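Local coordinates for terminal oxygenase component of carbazole 1,9a-dioxygenase (Nocardioides aromaticivorans, PDB 3GCF), which probably catalyses the initial angular dioxygenation of carbazole, passing electrons from ferredoxin through its Rieske [2Fe-2S] cluster to a mononuclear iron, at residues 163-171 with 314-322. Residues are numbered along the deposited sequence; the frame is centred on the assembly and turned at random.
Sequences DTHLLGIRR and VKTFEVEFE
His165 NE2 meets Glu318 through a water, which lies in the plane of the imidazole at its edge, 2.9 Å from NE2, and donates to Glu318 OE2 at 3.0 Å. The other carboxylate oxygen, OE1, is salt-bridged to Lys315 NZ, the hydrogen bond within the pair being weak, so the two oxygens serve different partners. The imidazole reaches the helix because chi1 (-165°) swings CG to the side opposite the backbone N, and Val314 CG1 sits almost centrally over one face, 3.7 Å from the ring centroid.

Beyond this polar end the contact is apolar and centres on Leu167. Its CD1 lies over a face of Phe317, displaced toward the rim and 3.5 Å from CE2, and also touches Phe321 CB, while CB stands over the middle of the Phe321 ring, 3.8 Å from its centroid. At the edge of that second ring comes Ile169 CG2, 4.4 Å from CZ. Replacing Phe321 with alanine would probably open a gap beneath Leu167 CB and leave Ile169 with less to pack against.

Over 164-171 and 314-322 the axes run nearly parallel, approaching to 9.4 Å at 21°, and the helix packs on one face of the catalytic domain's antiparallel sheet, at its outermost strand within the chain. That strand, 164-173, pairs with 298-307, which leads into helix 311-331; Leu284 also touches Phe317.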
ATOM      1  N   ASP A 163      42.364 -21.982  -3.367  1.00 18.76           N
ATOM      2  CA  ASP A 163      43.345 -21.315  -2.515  1.00 19.12           C
ATOM      3  C   ASP A 163      42.859 -19.945  -2.047  1.00 18.75           C
ATOM      4  O   ASP A 163      43.654 -19.029  -1.814  1.00 16.97           O
ATOM      5  CB  ASP A 163      44.674 -21.176  -3.265  1.00 20.96           C
ATOM      6  CG  ASP A 163      44.562 -20.280  -4.483  1.00 26.49           C
ATOM      7  OD1 ASP A 163      43.445 -20.156  -5.034  1.00 27.55           O
ATOM      8  OD2 ASP A 163      45.595 -19.710  -4.901  1.00 30.08           O
ATOM      9  N   THR A 164      41.546 -19.814  -1.904  1.00 17.03           N
ATOM     10  CA  THR A 164      40.957 -18.561  -1.458  1.00 15.95           C
ATOM     11  C   THR A 164      39.882 -18.829  -0.416  1.00 15.75           C
ATOM     12  O   THR A 164      39.465 -19.970  -0.212  1.00 15.30           O
ATOM     13  CB  THR A 164      40.295 -17.800  -2.627  1.00 15.99           C
ATOM     14  OG1 THR A 164      39.188 -18.568  -3.129  1.00 13.94           O
ATOM     15  CG2 THR A 164      41.302 -17.558  -3.755  1.00 11.52           C
ATOM     16  N   HIS A 165      39.451 -17.767   0.249  1.00 14.08           N
ATOM     17  CA  HIS A 165      38.392 -17.857   1.237  1.00 12.31           C
ATOM     18  C   HIS A 165      37.451 -16.702   0.927  1.00 12.84           C
ATOM     19  O   HIS A 165      37.897 -15.631   0.509  1.00 12.80           O
ATOM     20  CB  HIS A 165      38.936 -17.715   2.655  1.00 13.14           C
ATOM     21  CG  HIS A 165      37.961 -18.145   3.704  1.00 13.42           C
ATOM     22  ND1 HIS A 165      37.647 -19.469   3.926  1.00 13.33           N
ATOM     23  CD2 HIS A 165      37.190 -17.428   4.555  1.00 14.54           C
ATOM     24  CE1 HIS A 165      36.725 -19.548   4.870  1.00 14.59           C
ATOM     25  NE2 HIS A 165      36.430 -18.324   5.267  1.00 16.68           N
ATOM     26  N   LEU A 166      36.154 -16.917   1.119  1.00 13.02           N
ATOM     27  CA  LEU A 166      35.174 -15.881   0.827  1.00 11.72           C
ATOM     28  C   LEU A 166      34.280 -15.559   2.011  1.00 12.57           C
ATOM     29  O   LEU A 166      33.957 -16.425   2.822  1.00 11.25           O
ATOM     30  CB  LEU A 166      34.307 -16.287  -0.373  1.00 10.02           C
ATOM     31  CG  LEU A 166      34.994 -16.288  -1.743  1.00 11.88           C
ATOM     32  CD1 LEU A 166      36.029 -17.405  -1.808  1.00  9.44           C
ATOM     33  CD2 LEU A 166      33.953 -16.462  -2.842  1.00 11.91           C
ATOM     34  N   LEU A 167      33.891 -14.291   2.096  1.00 12.11           N
ATOM     35  CA  LEU A 167      33.027 -13.798   3.157  1.00 11.62           C
ATOM     36  C   LEU A 167      32.130 -12.733   2.545  1.00 10.89           C
ATOM     37  O   LEU A 167      32.584 -11.926   1.735  1.00  9.82           O
ATOM     38  CB  LEU A 167      33.867 -13.187   4.278  1.00  8.96           C
ATOM     39  CG  LEU A 167      34.787 -14.165   5.013  1.00 10.41           C
ATOM     40  CD1 LEU A 167      35.802 -13.385   5.832  1.00  9.18           C
ATOM     41  CD2 LEU A 167      33.959 -15.098   5.898  1.00  5.24           C
ATOM     42  N   GLY A 168      30.856 -12.738   2.912  1.00 10.37           N
ATOM     43  CA  GLY A 168      29.957 -11.744   2.360  1.00  9.94           C
ATOM     44  C   GLY A 168      28.705 -11.500   3.175  1.00 10.21           C
ATOM     45  O   GLY A 168      28.544 -12.027   4.274  1.00 11.00           O
ATOM     46  N   ILE A 169      27.824 -10.672   2.630  1.00 10.26           N
ATOM     47  CA  ILE A 169      26.555 -10.351   3.264  1.00  9.86           C
ATOM     48  C   ILE A 169      25.538 -10.237   2.148  1.00  8.99           C
ATOM     49  O   ILE A 169      25.899 -10.198   0.971  1.00  8.71           O
ATOM     50  CB  ILE A 169      26.603  -9.005   4.017  1.00 10.69           C
ATOM     51  CG1 ILE A 169      27.001  -7.883   3.050  1.00 11.78           C
ATOM     52  CG2 ILE A 169      27.570  -9.100   5.196  1.00  7.17           C
ATOM     53  CD1 ILE A 169      26.950  -6.504   3.647  1.00 10.31           C
ATOM     54  N   ARG A 170      24.265 -10.199   2.518  1.00 10.58           N
ATOM     55  CA  ARG A 170      23.191 -10.067   1.544  1.00  8.57           C
ATOM     56  C   ARG A 170      22.164  -9.142   2.149  1.00  9.18           C
ATOM     57  O   ARG A 170      22.087  -9.012   3.371  1.00 10.73           O
ATOM     58  CB  ARG A 170      22.552 -11.428   1.238  1.00  8.71           C
ATOM     59  CG  ARG A 170      21.882 -12.115   2.433  1.00 10.94           C
ATOM     60  CD  ARG A 170      21.470 -13.546   2.070  1.00  9.56           C
ATOM     61  NE  ARG A 170      20.837 -14.268   3.174  1.00  7.54           N
ATOM     62  CZ  ARG A 170      19.524 -14.314   3.391  1.00 11.09           C
ATOM     63  NH1 ARG A 170      18.680 -13.677   2.584  1.00  7.94           N
ATOM     64  NH2 ARG A 170      19.049 -15.018   4.410  1.00  8.45           N
ATOM     65  N   ARG A 171      21.390  -8.488   1.295  1.00  8.65           N
ATOM     66  CA  ARG A 171      20.352  -7.580   1.748  1.00  8.69           C
ATOM     67  C   ARG A 171      19.344  -7.458   0.617  1.00  9.09           C
ATOM     68  O   ARG A 171      19.647  -7.777  -0.536  1.00 10.96           O
ATOM     69  CB  ARG A 171      20.943  -6.201   2.074  1.00  7.18           C
ATOM     70  CG  ARG A 171      21.172  -5.320   0.845  1.00  9.75           C
ATOM     71  CD  ARG A 171      21.863  -4.007   1.197  1.00 10.16           C
ATOM     72  NE  ARG A 171      23.317  -4.120   1.185  1.00 10.62           N
ATOM     73  CZ  ARG A 171      24.143  -3.135   1.526  1.00 11.47           C
ATOM     74  NH1 ARG A 171      23.653  -1.965   1.911  1.00 12.05           N
ATOM     75  NH2 ARG A 171      25.458  -3.312   1.468  1.00  9.23           N
ATOM     76  N   VAL A 314      43.103 -17.431   6.856  1.00 19.23           N
ATOM     77  CA  VAL A 314      41.644 -17.429   6.907  1.00 19.46           C
ATOM     78  C   VAL A 314      41.197 -16.610   8.111  1.00 20.02           C
ATOM     79  O   VAL A 314      40.318 -15.755   7.996  1.00 19.41           O
ATOM     80  CB  VAL A 314      41.071 -18.865   7.043  1.00 17.78           C
ATOM     81  CG1 VAL A 314      39.562 -18.816   7.250  1.00 18.93           C
ATOM     82  CG2 VAL A 314      41.395 -19.677   5.802  1.00 16.47           C
ATOM     83  N   LYS A 315      41.812 -16.871   9.261  1.00 21.02           N
ATOM     84  CA  LYS A 315      41.475 -16.156  10.488  1.00 22.77           C
ATOM     85  C   LYS A 315      41.740 -14.665  10.380  1.00 20.45           C
ATOM     86  O   LYS A 315      40.940 -13.855  10.839  1.00 20.80           O
ATOM     87  CB  LYS A 315      42.248 -16.735  11.677  1.00 24.62           C
ATOM     88  CG  LYS A 315      41.438 -17.730  12.481  1.00 30.85           C
ATOM     89  CD  LYS A 315      40.782 -18.756  11.562  1.00 33.72           C
ATOM     90  CE  LYS A 315      39.564 -19.389  12.210  1.00 34.72           C
ATOM     91  NZ  LYS A 315      38.798 -20.203  11.221  1.00 36.04           N
ATOM     92  N   THR A 316      42.863 -14.305   9.773  1.00 18.66           N
ATOM     93  CA  THR A 316      43.220 -12.905   9.608  1.00 17.70           C
ATOM     94  C   THR A 316      42.190 -12.216   8.713  1.00 17.73           C
ATOM     95  O   THR A 316      41.805 -11.080   8.973  1.00 17.93           O
ATOM     96  CB  THR A 316      44.628 -12.769   8.996  1.00 19.53           C
ATOM     97  OG1 THR A 316      45.586 -13.326   9.905  1.00 21.73           O
ATOM     98  CG2 THR A 316      44.976 -11.308   8.735  1.00 17.77           C
ATOM     99  N   PHE A 317      41.742 -12.910   7.669  1.00 16.12           N
ATOM    100  CA  PHE A 317      40.743 -12.358   6.757  1.00 14.80           C
ATOM    101  C   PHE A 317      39.414 -12.168   7.490  1.00 15.15           C
ATOM    102  O   PHE A 317      38.808 -11.097   7.431  1.00 14.53           O
ATOM    103  CB  PHE A 317      40.556 -13.287   5.552  1.00 12.92           C
ATOM    104  CG  PHE A 317      39.523 -12.808   4.558  1.00 10.21           C
ATOM    105  CD1 PHE A 317      39.377 -11.451   4.272  1.00  9.06           C
ATOM    106  CD2 PHE A 317      38.714 -13.724   3.885  1.00  8.84           C
ATOM    107  CE1 PHE A 317      38.439 -11.014   3.330  1.00  8.58           C
ATOM    108  CE2 PHE A 317      37.779 -13.305   2.947  1.00  5.12           C
ATOM    109  CZ  PHE A 317      37.640 -11.943   2.666  1.00  7.68           C
ATOM    110  N   GLU A 318      38.968 -13.202   8.193  1.00 13.91           N
ATOM    111  CA  GLU A 318      37.716 -13.115   8.928  1.00 15.15           C
ATOM    112  C   GLU A 318      37.740 -11.951   9.915  1.00 14.19           C
ATOM    113  O   GLU A 318      36.738 -11.259  10.083  1.00 13.11           O
ATOM    114  CB  GLU A 318      37.436 -14.427   9.662  1.00 15.37           C
ATOM    115  CG  GLU A 318      37.446 -15.632   8.746  1.00 19.50           C
ATOM    116  CD  GLU A 318      37.165 -16.933   9.470  1.00 21.91           C
ATOM    117  OE1 GLU A 318      37.745 -17.149  10.555  1.00 21.75           O
ATOM    118  OE2 GLU A 318      36.372 -17.746   8.944  1.00 23.84           O
ATOM    119  N   VAL A 319      38.882 -11.728  10.560  1.00 15.05           N
ATOM    120  CA  VAL A 319      39.005 -10.625  11.513  1.00 14.29           C
ATOM    121  C   VAL A 319      38.925  -9.260  10.828  1.00 14.68           C
ATOM    122  O   VAL A 319      38.203  -8.379  11.294  1.00 14.35           O
ATOM    123  CB  VAL A 319      40.327 -10.707  12.319  1.00 16.04           C
ATOM    124  CG1 VAL A 319      40.524  -9.428  13.138  1.00 13.17           C
ATOM    125  CG2 VAL A 319      40.289 -11.920  13.253  1.00 15.25           C
ATOM    126  N   GLU A 320      39.652  -9.066   9.729  1.00 13.73           N
ATOM    127  CA  GLU A 320      39.579  -7.772   9.060  1.00 16.57           C
ATOM    128  C   GLU A 320      38.229  -7.553   8.380  1.00 15.55           C
ATOM    129  O   GLU A 320      37.805  -6.412   8.195  1.00 14.52           O
ATOM    130  CB  GLU A 320      40.733  -7.574   8.066  1.00 19.79           C
ATOM    131  CG  GLU A 320      41.136  -8.788   7.267  1.00 28.47           C
ATOM    132  CD  GLU A 320      42.310  -8.502   6.338  1.00 32.30           C
ATOM    133  OE1 GLU A 320      43.297  -7.874   6.793  1.00 32.12           O
ATOM    134  OE2 GLU A 320      42.245  -8.911   5.157  1.00 33.02           O
ATOM    135  N   PHE A 321      37.545  -8.636   8.018  1.00 13.49           N
ATOM    136  CA  PHE A 321      36.230  -8.506   7.407  1.00 13.16           C
ATOM    137  C   PHE A 321      35.295  -7.886   8.449  1.00 13.76           C
ATOM    138  O   PHE A 321      34.568  -6.933   8.162  1.00 13.67           O
ATOM    139  CB  PHE A 321      35.681  -9.871   6.992  1.00 11.79           C
ATOM    140  CG  PHE A 321      34.359  -9.799   6.278  1.00 10.46           C
ATOM    141  CD1 PHE A 321      34.292  -9.399   4.948  1.00  9.92           C
ATOM    142  CD2 PHE A 321      33.175 -10.121   6.942  1.00 10.43           C
ATOM    143  CE1 PHE A 321      33.070  -9.320   4.281  1.00  9.28           C
ATOM    144  CE2 PHE A 321      31.945 -10.047   6.286  1.00 11.36           C
ATOM    145  CZ  PHE A 321      31.892  -9.646   4.952  1.00 11.22           C
ATOM    146  N   GLU A 322      35.341  -8.429   9.663  1.00 13.49           N
ATOM    147  CA  GLU A 322      34.511  -7.962  10.775  1.00 14.65           C
ATOM    148  C   GLU A 322      34.867  -6.556  11.258  1.00 14.82           C
ATOM    149  O   GLU A 322      33.991  -5.748  11.556  1.00 15.39           O
ATOM    150  CB  GLU A 322      34.635  -8.943  11.940  1.00 16.88           C
ATOM    151  CG  GLU A 322      34.036  -8.478  13.268  1.00 23.23           C
ATOM    152  CD  GLU A 322      32.533  -8.312  13.214  1.00 27.70           C
ATOM    153  OE1 GLU A 322      31.851  -9.201  12.659  1.00 30.41           O
ATOM    154  OE2 GLU A 322      32.027  -7.296  13.740  1.00 32.70           O
TER
HETATM  155  O   HOH W   1      34.163 -18.428   7.092  1.00 21.89           O